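HTH-type transcriptional repressor NemR (Escherichia coli, PDB 4YZE) represses transcription of the nemRA-gloA operon by binding the NemR box, and responds to electrophiles and reactive chlorine species such as bleach. Local coordinates at the interface of chains A and B. Numbering follows the deposited sequence. Chains: chain A/B, HTH-type transcriptional repressor NemR.

The interface of chains A and B. Residues chain A 110, 129, 132, 166, 170; chain B 171, 174-175, 178.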
ATOM      1  N   THR A 110      -0.083  -8.863  -4.233  1.00 50.22           N
ATOM      2  CA  THR A 110      -0.366  -8.441  -2.866  1.00 54.40           C
ATOM      3  C   THR A 110      -0.924  -7.025  -2.873  1.00 53.52           C
ATOM      4  O   THR A 110      -1.982  -6.755  -2.284  1.00 58.26           O
ATOM      5  CB  THR A 110       0.864  -8.549  -1.940  1.00 55.71           C
ATOM      6  OG1 THR A 110       1.190  -9.930  -1.738  1.00 52.68           O
ATOM      7  CG2 THR A 110       0.563  -7.931  -0.588  1.00 59.21           C
ATOM      8  N   ASP A 129      -1.802 -12.903   4.613  1.00 45.14           N
ATOM      9  CA  ASP A 129      -1.119 -12.530   5.837  1.00 40.13           C
ATOM     10  C   ASP A 129       0.106 -13.439   5.915  1.00 45.06           C
ATOM     11  O   ASP A 129       1.222 -12.975   6.082  1.00 44.06           O
ATOM     12  CB  ASP A 129      -2.053 -12.717   7.034  1.00 41.85           C
ATOM     13  CG  ASP A 129      -1.510 -12.098   8.306  1.00 55.70           C
ATOM     14  OD1 ASP A 129      -0.568 -11.280   8.227  1.00 55.84           O
ATOM     15  OD2 ASP A 129      -2.042 -12.418   9.388  1.00 58.15           O
ATOM     16  N   ALA A 132       2.833 -12.411   3.391  1.00 36.01           N
ATOM     17  CA  ALA A 132       3.586 -11.306   3.941  1.00 41.59           C
ATOM     18  C   ALA A 132       4.546 -11.749   5.070  1.00 47.07           C
ATOM     19  O   ALA A 132       5.715 -11.330   5.091  1.00 35.72           O
ATOM     20  CB  ALA A 132       2.642 -10.247   4.439  1.00 35.31           C
ATOM     21  N   TYR A 166       9.423  -4.065   4.677  1.00 26.16           N
ATOM     22  CA  TYR A 166       8.294  -4.601   3.915  1.00 26.32           C
ATOM     23  C   TYR A 166       7.220  -3.534   3.783  1.00 25.87           C
ATOM     24  O   TYR A 166       6.694  -3.313   2.696  1.00 25.66           O
ATOM     25  CB  TYR A 166       7.749  -5.874   4.572  1.00 28.47           C
ATOM     26  CG  TYR A 166       6.599  -6.470   3.792  1.00 34.80           C
ATOM     27  CD1 TYR A 166       6.824  -7.147   2.601  1.00 37.30           C
ATOM     28  CD2 TYR A 166       5.292  -6.324   4.222  1.00 38.92           C
ATOM     29  CE1 TYR A 166       5.783  -7.686   1.867  1.00 36.38           C
ATOM     30  CE2 TYR A 166       4.225  -6.867   3.490  1.00 42.18           C
ATOM     31  CZ  TYR A 166       4.483  -7.544   2.316  1.00 40.48           C
ATOM     32  OH  TYR A 166       3.446  -8.078   1.576  1.00 42.28           O
ATOM     33  N   LEU A 170       5.910  -1.945   0.221  1.00 32.55           N
ATOM     34  CA  LEU A 170       4.480  -1.996  -0.082  1.00 28.22           C
ATOM     35  C   LEU A 170       3.972  -0.593  -0.394  1.00 32.02           C
ATOM     36  O   LEU A 170       3.322  -0.358  -1.429  1.00 28.22           O
ATOM     37  CB  LEU A 170       3.728  -2.621   1.131  1.00 26.53           C
ATOM     38  CG  LEU A 170       2.821  -3.840   0.945  1.00 57.84           C
ATOM     39  CD1 LEU A 170       2.114  -4.181   2.252  1.00 61.18           C
ATOM     40  CD2 LEU A 170       1.786  -3.623  -0.149  1.00 54.36           C
TER
ATOM     41  N   GLY B 171       2.165   1.790   3.599  1.00 30.36           N
ATOM     42  CA  GLY B 171       2.482   0.374   3.671  1.00 23.85           C
ATOM     43  C   GLY B 171       2.097  -0.216   5.013  1.00 32.50           C
ATOM     44  O   GLY B 171       1.575  -1.334   5.066  1.00 26.31           O
ATOM     45  N   LEU B 174      -1.666  -0.663   5.211  1.00 39.40           N
ATOM     46  CA  LEU B 174      -2.082  -1.818   4.420  1.00 37.26           C
ATOM     47  C   LEU B 174      -1.772  -3.101   5.155  1.00 34.47           C
ATOM     48  O   LEU B 174      -2.605  -4.003   5.217  1.00 31.92           O
ATOM     49  CB  LEU B 174      -1.355  -1.857   3.082  1.00 35.55           C
ATOM     50  CG  LEU B 174      -2.109  -1.414   1.850  1.00 45.95           C
ATOM     51  CD1 LEU B 174      -1.381  -1.927   0.648  1.00 49.94           C
ATOM     52  CD2 LEU B 174      -3.517  -1.981   1.925  1.00 61.10           C
ATOM     53  N   GLN B 175      -0.557  -3.185   5.700  1.00 34.83           N
ATOM     54  CA  GLN B 175      -0.145  -4.371   6.425  1.00 35.99           C
ATOM     55  C   GLN B 175      -1.009  -4.580   7.671  1.00 29.09           C
ATOM     56  O   GLN B 175      -1.335  -5.715   8.039  1.00 30.84           O
ATOM     57  CB  GLN B 175       1.351  -4.284   6.779  1.00 39.58           C
ATOM     58  CG  GLN B 175       1.964  -5.610   7.214  1.00 49.94           C
ATOM     59  CD  GLN B 175       1.426  -6.804   6.419  1.00 58.80           C
ATOM     60  OE1 GLN B 175       1.213  -6.717   5.202  1.00 58.97           O
ATOM     61  NE2 GLN B 175       1.206  -7.925   7.106  1.00 54.81           N
ATOM     62  N   ILE B 178      -4.347  -5.996   6.354  1.00 35.33           N
ATOM     63  CA  ILE B 178      -4.226  -7.402   5.992  1.00 30.67           C
ATOM     64  C   ILE B 178      -4.092  -8.309   7.214  1.00 33.70           C
ATOM     65  O   ILE B 178      -4.740  -9.338   7.272  1.00 33.76           O
ATOM     66  CB  ILE B 178      -3.069  -7.647   5.006  1.00 42.19           C
ATOM     67  CG1 ILE B 178      -3.311  -6.884   3.708  1.00 44.52           C
ATOM     68  CG2 ILE B 178      -2.927  -9.137   4.695  1.00 45.13           C
ATOM     69  CD1 ILE B 178      -2.078  -6.834   2.788  1.00 47.10           C
TER
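The amide oxygen OE1 of B:Gln175 meets the ring edge of A:Tyr166, lying in the ring plane 3.5 Å from CE2. This is a van der Waals approach at the two-fold dimer interface of a TetR-family repressor, where helix 158-179 of each chain packs against its partner and B:Gln175 also reaches helix 122-148 of chain A. No polar pair bridges the chains in this patch, which rests on shape. The B:Gln175 side chain starts anti to its backbone N (chi1 -165°) and bends at chi2 (38°), which brings the amide up against both the A:Tyr166 ring edge and the A:Ala132 methyl. Its plane stands 76° from the ring, so the two groups meet nearly perpendicular rather than stacked. The methyl CB of A:Ala132 faces both ends of the amide, 3.8 Å from NE2 of B:Gln175 and nearly as near its OE1. NE2 of B:Gln175 stays 4.0 Å from the carboxylate oxygen OD1 of A:Asp129, too far for a hydrogen bond, although the opposite polarity may still favour the pairing. An alanine in place of B:Gln175 would probably open a gap beside the A:Tyr166 ring edge and leave the A:Ala132 methyl without its amide cover. Alongside, A:Leu170 crosses B:Leu174 at about a right angle, tip to tip, with CD2 of A:Leu170 3.7 Å from CD1 of B:Leu174. The other branch, CD1 of A:Leu170, lies 4.0 Å from OE1 of B:Gln175, adding an apolar neighbour to the amide. On the far flank, B:Ile178 directs CG2, anti to its own backbone N, against the helix backbone at A:Asp129, 4.0 Å from CA.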